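Local coordinates for mandelate racemase/muconate lactonizing protein (Thermobispora bispora, PDB 3VC5), which probably catalyses the magnesium-dependent dehydration of D-glucarate to 5-dehydro-4-deoxy-D-glucarate, as a member of the enolase superfamily, at residues R123-D128 / H312-G317; L77-A82 / D104-N109. All blocks are in the same frame, centred on the assembly; numbering follows the deposited sequence.

Interaction 1 (R123-D128 / H312-G317); sequences RVKTVD and HHYWGG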
loop_
_atom_site.group_PDB
_atom_site.type_symbol
_atom_site.label_atom_id
_atom_site.label_comp_id
_atom_site.label_asym_id
_atom_site.label_seq_id
_atom_site.Cartn_x
_atom_site.Cartn_y
_atom_site.Cartn_z
ATOM N N ARG A 123 -5.093 12.463 15.963
ATOM C CA ARG A 123 -6.114 12.801 14.978
ATOM C C ARG A 123 -6.265 11.722 13.921
ATOM O O ARG A 123 -7.396 11.287 13.641
ATOM C CB ARG A 123 -5.816 14.130 14.287
ATOM C CG ARG A 123 -6.871 14.502 13.240
ATOM C CD ARG A 123 -8.121 15.106 13.877
ATOM N NE ARG A 123 -8.033 16.564 14.021
ATOM C CZ ARG A 123 -8.175 17.216 15.172
ATOM N NH1 ARG A 123 -8.419 16.540 16.283
ATOM N NH2 ARG A 123 -8.081 18.545 15.213
ATOM N N VAL A 124 -5.158 11.281 13.328
ATOM C CA VAL A 124 -5.252 10.279 12.264
ATOM C C VAL A 124 -5.787 8.977 12.835
ATOM O O VAL A 124 -6.613 8.344 12.217
ATOM C CB VAL A 124 -3.913 10.067 11.498
ATOM C CG1 VAL A 124 -3.974 8.857 10.582
ATOM C CG2 VAL A 124 -3.536 11.355 10.756
ATOM N N LYS A 125 -5.299 8.545 14.001
ATOM C CA LYS A 125 -5.791 7.283 14.519
ATOM C C LYS A 125 -7.290 7.371 14.813
ATOM O O LYS A 125 -8.030 6.376 14.652
ATOM C CB LYS A 125 -4.994 6.882 15.784
ATOM C CG LYS A 125 -5.187 5.438 16.238
ATOM C CD LYS A 125 -4.287 5.156 17.439
ATOM C CE LYS A 125 -4.654 3.962 18.218
ATOM N NZ LYS A 125 -4.403 4.145 19.689
ATOM N N THR A 126 -7.758 8.533 15.275
ATOM C CA THR A 126 -9.188 8.702 15.567
ATOM C C THR A 126 -10.002 8.572 14.278
ATOM O O THR A 126 -11.001 7.813 14.209
ATOM C CB THR A 126 -9.451 10.063 16.227
ATOM O OG1 THR A 126 -8.784 10.075 17.493
ATOM C CG2 THR A 126 -10.960 10.279 16.450
ATOM N N VAL A 127 -9.547 9.259 13.239
ATOM C CA VAL A 127 -10.213 9.183 11.911
ATOM C C VAL A 127 -10.178 7.740 11.390
ATOM O O VAL A 127 -11.192 7.214 10.924
ATOM C CB VAL A 127 -9.541 10.111 10.909
ATOM C CG1 VAL A 127 -10.117 9.891 9.474
ATOM C CG2 VAL A 127 -9.724 11.559 11.356
ATOM N N ASP A 128 -9.022 7.075 11.528
ATOM C CA ASP A 128 -8.885 5.734 10.996
ATOM C C ASP A 128 -9.806 4.787 11.766
ATOM O O ASP A 128 -10.378 3.850 11.183
ATOM C CB ASP A 128 -7.445 5.243 11.169
ATOM C CG ASP A 128 -6.505 5.804 10.101
ATOM O OD1 ASP A 128 -7.005 6.408 9.105
ATOM O OD2 ASP A 128 -5.280 5.561 10.183
ATOM N N HIS A 312 -6.629 -3.648 11.713
ATOM C CA HIS A 312 -7.416 -2.790 10.809
ATOM C C HIS A 312 -8.357 -1.884 11.565
ATOM O O HIS A 312 -8.836 -0.877 10.997
ATOM C CB HIS A 312 -8.175 -3.615 9.769
ATOM C CG HIS A 312 -9.413 -4.294 10.288
ATOM N ND1 HIS A 312 -9.405 -5.593 10.745
ATOM C CD2 HIS A 312 -10.700 -3.858 10.401
ATOM C CE1 HIS A 312 -10.626 -5.935 11.123
ATOM N NE2 HIS A 312 -11.445 -4.918 10.877
ATOM N N HIS A 313 -8.663 -2.225 12.830
ATOM C CA HIS A 313 -9.628 -1.411 13.585
ATOM C C HIS A 313 -9.062 -0.055 13.969
ATOM O O HIS A 313 -9.824 0.860 14.285
ATOM C CB HIS A 313 -10.100 -2.131 14.859
ATOM C CG HIS A 313 -10.738 -3.464 14.599
ATOM N ND1 HIS A 313 -10.010 -4.626 14.589
ATOM C CD2 HIS A 313 -12.035 -3.822 14.406
ATOM C CE1 HIS A 313 -10.834 -5.656 14.366
ATOM N NE2 HIS A 313 -12.063 -5.182 14.226
ATOM N N TYR A 314 -7.735 0.084 13.983
ATOM C CA TYR A 314 -7.191 1.437 14.250
ATOM C C TYR A 314 -6.149 1.875 13.228
ATOM O O TYR A 314 -5.695 3.024 13.304
ATOM C CB TYR A 314 -6.683 1.604 15.714
ATOM C CG TYR A 314 -5.559 0.666 16.129
ATOM C CD1 TYR A 314 -4.237 0.945 15.805
ATOM C CD2 TYR A 314 -5.820 -0.502 16.856
ATOM C CE1 TYR A 314 -3.195 0.120 16.229
ATOM C CE2 TYR A 314 -4.795 -1.324 17.284
ATOM C CZ TYR A 314 -3.492 -1.043 16.921
ATOM O OH TYR A 314 -2.486 -1.890 17.345
ATOM N N TRP A 315 -5.798 1.007 12.261
ATOM C CA TRP A 315 -4.927 1.439 11.142
ATOM C C TRP A 315 -5.761 1.903 9.933
ATOM O O TRP A 315 -5.215 2.274 8.912
ATOM C CB TRP A 315 -3.918 0.359 10.730
ATOM C CG TRP A 315 -2.760 0.226 11.675
ATOM C CD1 TRP A 315 -2.707 -0.538 12.815
ATOM C CD2 TRP A 315 -1.477 0.857 11.554
ATOM N NE1 TRP A 315 -1.463 -0.457 13.391
ATOM C CE2 TRP A 315 -0.683 0.413 12.657
ATOM C CE3 TRP A 315 -0.918 1.747 10.625
ATOM C CZ2 TRP A 315 0.641 0.826 12.848
ATOM C CZ3 TRP A 315 0.426 2.181 10.819
ATOM C CH2 TRP A 315 1.188 1.694 11.926
ATOM N N GLY A 316 -7.087 1.845 10.044
ATOM C CA GLY A 316 -7.946 2.473 9.038
ATOM C C GLY A 316 -8.515 1.554 7.981
ATOM O O GLY A 316 -8.761 1.995 6.839
ATOM N N GLY A 317 -8.825 0.315 8.354
ATOM C CA GLY A 317 -9.489 -0.572 7.411
ATOM C C GLY A 317 -8.567 -1.554 6.718
ATOM O O GLY A 317 -7.328 -1.541 6.920
HETATM O O HOH W 1 -3.975 5.001 12.324
#
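The Lys125 chain runs alongside the Tyr314 side chain, both heading in one direction. The aliphatic chain of the lysine does the touching. Lys125 CE comes obliquely to the tyrosine ring, 3.9 Å from Tyr314 CD1, and Lys125 CG sits 3.8 Å from Tyr314 O. Lys125 CG is anti to the backbone N (chi1 -166°), and the chain runs on extended as far as CE, alongside the tyrosine. The ammonium is at most a weak cation-pi partner of the ring. Its hydrogen bonds go to the carbonyls of Thr118 and Ser120.

Asp128 makes the other main contact. Asp128 CB lies 3.5 Å from Tyr314 O. One water bridges the two segments, giving one bond to Asp128 OD2 (2.6 Å) and one to Tyr314 O (2.8 Å). The carboxylate is further gripped by Tyr99 at OD1 and by a salt bridge from Arg320 at OD2. This probably favours its charged form.

The backbones come very close here. Gly316 CA makes a nearly straight C-H...O contact with Asp128 O at 3.5 Å. Gly316 has positive phi, and a CB on it would run into Asp128 CG, so glycine suits the site twice over.

The contact is buried and joins the capping domain to the barrel domain. The start of helix 123-146 meets the short helical turn 312-315, which follows strand 307-310 and leads into helix 318-330. Helix 95-106 packs against Val127, and Tyr71 of strand 65-71 touches Tyr314.

Interaction 2 (L77-A82 / D104-N109); sequences LEQVRA and DVVGAN
Helix 74-85 passes the C-terminal end of helix 95-106, with Gln79 and Val106 6.5 Å apart at their CA atoms; the second helix ends at Val106, Gly107 leaves it with positive phi, and a type II' turn runs from Val106 to Asn109. Gln79 reaches across to the two ends of this turn. Its chain bends about the CB-CG bond (chi2 -54°), bringing the amide over the helix end. Gln79 NE2 lies 3.6 Å from Val106 CA. The OE1 side meets the Asn109 amide, with Gln79 OE1 3.6 Å from Asn109 ND2. The two amide planes are 39° apart, and no hydrogen bond joins them. Asn109 instead turns its amide back on its own turn. Asn109 ND2 donates to Val106 O at 3.0 Å, and Asn109 N donates to the same oxygen from the opposite face of the carbonyl plane. The ND2 bond fixes the Asn109 amide, and the backbone bond closes the turn. With an alanine in place of Gln79, the Asn109 amide would probably lose its neighbour and a gap would probably open beside Val106. One turn further along, Ala82 CB packs on Val105 CG1 at 3.6 Å, a small apolar contact. Val130 of helix 123-146 also touches Gln79. This is helix packing at the surface of the N-terminal capping domain of the enolase superfamily, where a three-stranded antiparallel sheet is followed by a group of helices.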
loop_
_atom_site.group_PDB
_atom_site.type_symbol
_atom_site.label_atom_id
_atom_site.label_comp_id
_atom_site.label_asym_id
_atom_site.label_seq_id
_atom_site.Cartn_x
_atom_site.Cartn_y
_atom_site.Cartn_z
ATOM N N LEU A 77 -18.452 5.593 19.819
ATOM C CA LEU A 77 -19.804 5.359 19.339
ATOM C C LEU A 77 -20.438 6.664 18.819
ATOM O O LEU A 77 -21.095 6.683 17.760
ATOM C CB LEU A 77 -20.654 4.768 20.473
ATOM C CG LEU A 77 -22.159 4.634 20.242
ATOM C CD1 LEU A 77 -22.470 3.716 19.047
ATOM C CD2 LEU A 77 -22.807 4.090 21.550
ATOM N N GLU A 78 -20.260 7.756 19.562
ATOM C CA GLU A 78 -20.835 9.051 19.146
ATOM C C GLU A 78 -20.285 9.533 17.800
ATOM O O GLU A 78 -21.027 10.063 16.953
ATOM C CB GLU A 78 -20.626 10.128 20.223
ATOM C CG GLU A 78 -21.443 9.872 21.479
ATOM C CD GLU A 78 -21.069 10.815 22.618
ATOM O OE1 GLU A 78 -20.036 11.534 22.498
ATOM O OE2 GLU A 78 -21.809 10.822 23.633
ATOM N N GLN A 79 -18.990 9.339 17.593
ATOM C CA GLN A 79 -18.364 9.704 16.322
ATOM C C GLN A 79 -18.828 8.810 15.188
ATOM O O GLN A 79 -19.060 9.302 14.070
ATOM C CB GLN A 79 -16.829 9.689 16.416
ATOM C CG GLN A 79 -16.255 10.756 17.346
ATOM C CD GLN A 79 -16.714 12.194 17.055
ATOM O OE1 GLN A 79 -17.070 12.947 17.989
ATOM N NE2 GLN A 79 -16.696 12.597 15.777
ATOM N N VAL A 80 -19.008 7.514 15.462
ATOM C CA VAL A 80 -19.451 6.593 14.430
ATOM C C VAL A 80 -20.886 6.969 14.025
ATOM O O VAL A 80 -21.209 6.977 12.829
ATOM C CB VAL A 80 -19.344 5.135 14.907
ATOM C CG1 VAL A 80 -19.985 4.156 13.907
ATOM C CG2 VAL A 80 -17.870 4.740 15.138
ATOM N N ARG A 81 -21.745 7.286 14.994
ATOM C CA ARG A 81 -23.105 7.716 14.655
ATOM C C ARG A 81 -23.086 8.995 13.824
ATOM O O ARG A 81 -23.793 9.107 12.819
ATOM C CB ARG A 81 -23.931 7.947 15.914
ATOM C CG ARG A 81 -24.331 6.660 16.635
ATOM C CD ARG A 81 -25.273 7.019 17.785
ATOM N NE ARG A 81 -25.897 5.860 18.392
ATOM C CZ ARG A 81 -25.894 5.601 19.690
ATOM N NH1 ARG A 81 -25.315 6.435 20.554
ATOM N NH2 ARG A 81 -26.493 4.496 20.121
ATOM N N ALA A 82 -22.289 9.973 14.242
ATOM C CA ALA A 82 -22.236 11.237 13.506
ATOM C C ALA A 82 -21.740 11.034 12.062
ATOM O O ALA A 82 -22.309 11.581 11.100
ATOM C CB ALA A 82 -21.329 12.213 14.241
ATOM N N ASP A 104 -13.878 15.030 8.063
ATOM C CA ASP A 104 -14.670 16.243 8.306
ATOM C C ASP A 104 -15.532 16.123 9.569
ATOM O O ASP A 104 -15.677 17.071 10.352
ATOM C CB ASP A 104 -15.575 16.546 7.099
ATOM C CG ASP A 104 -14.820 17.002 5.890
ATOM O OD1 ASP A 104 -13.654 17.457 5.998
ATOM O OD2 ASP A 104 -15.446 16.960 4.796
ATOM N N VAL A 105 -16.147 14.964 9.762
ATOM C CA VAL A 105 -17.043 14.814 10.893
ATOM C C VAL A 105 -16.254 14.794 12.197
ATOM O O VAL A 105 -16.632 15.442 13.169
ATOM C CB VAL A 105 -17.917 13.539 10.765
ATOM C CG1 VAL A 105 -18.698 13.290 12.052
ATOM C CG2 VAL A 105 -18.872 13.666 9.588
ATOM N N VAL A 106 -15.159 14.048 12.213
ATOM C CA VAL A 106 -14.331 13.928 13.403
ATOM C C VAL A 106 -13.769 15.290 13.743
ATOM O O VAL A 106 -13.672 15.646 14.909
ATOM C CB VAL A 106 -13.181 12.915 13.169
ATOM C CG1 VAL A 106 -12.090 13.025 14.234
ATOM C CG2 VAL A 106 -13.742 11.492 13.116
ATOM N N GLY A 107 -13.413 16.048 12.710
ATOM C CA GLY A 107 -13.049 17.444 12.890
ATOM C C GLY A 107 -11.884 17.470 13.845
ATOM O O GLY A 107 -10.849 16.828 13.599
ATOM N N ALA A 108 -12.066 18.197 14.949
ATOM C CA ALA A 108 -11.014 18.412 15.928
ATOM C C ALA A 108 -10.984 17.377 17.061
ATOM O O ALA A 108 -10.096 17.380 17.945
ATOM C CB ALA A 108 -11.173 19.806 16.503
ATOM N N ASN A 109 -11.968 16.500 17.060
ATOM C CA ASN A 109 -12.098 15.547 18.142
ATOM C C ASN A 109 -10.898 14.580 18.086
ATOM O O ASN A 109 -10.482 14.159 16.988
ATOM C CB ASN A 109 -13.404 14.784 17.951
ATOM C CG ASN A 109 -14.616 15.591 18.345
ATOM O OD1 ASN A 109 -14.883 15.781 19.528
ATOM N ND2 ASN A 109 -15.376 16.055 17.350
#

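The centres of interactions 1 and 2 lie 12 Å apart, and helices 95-106 and 123-146 connect them. Thr126 CG2 packs 3.7 Å from Val106 CG1. Arg123 of interaction 1 reaches back to the turn of interaction 2, its NE 2.9 Å from Gly107 O. Interaction 2 stays within the capping domain, far from the annotated sites. Interaction 1 borders the active site. The side chain of Tyr314 comes within about 3 Å of that of Asn287, a magnesium ligand, and about 4 Å of that of His338, a predicted proton acceptor. No magnesium is bound to this chain in the model.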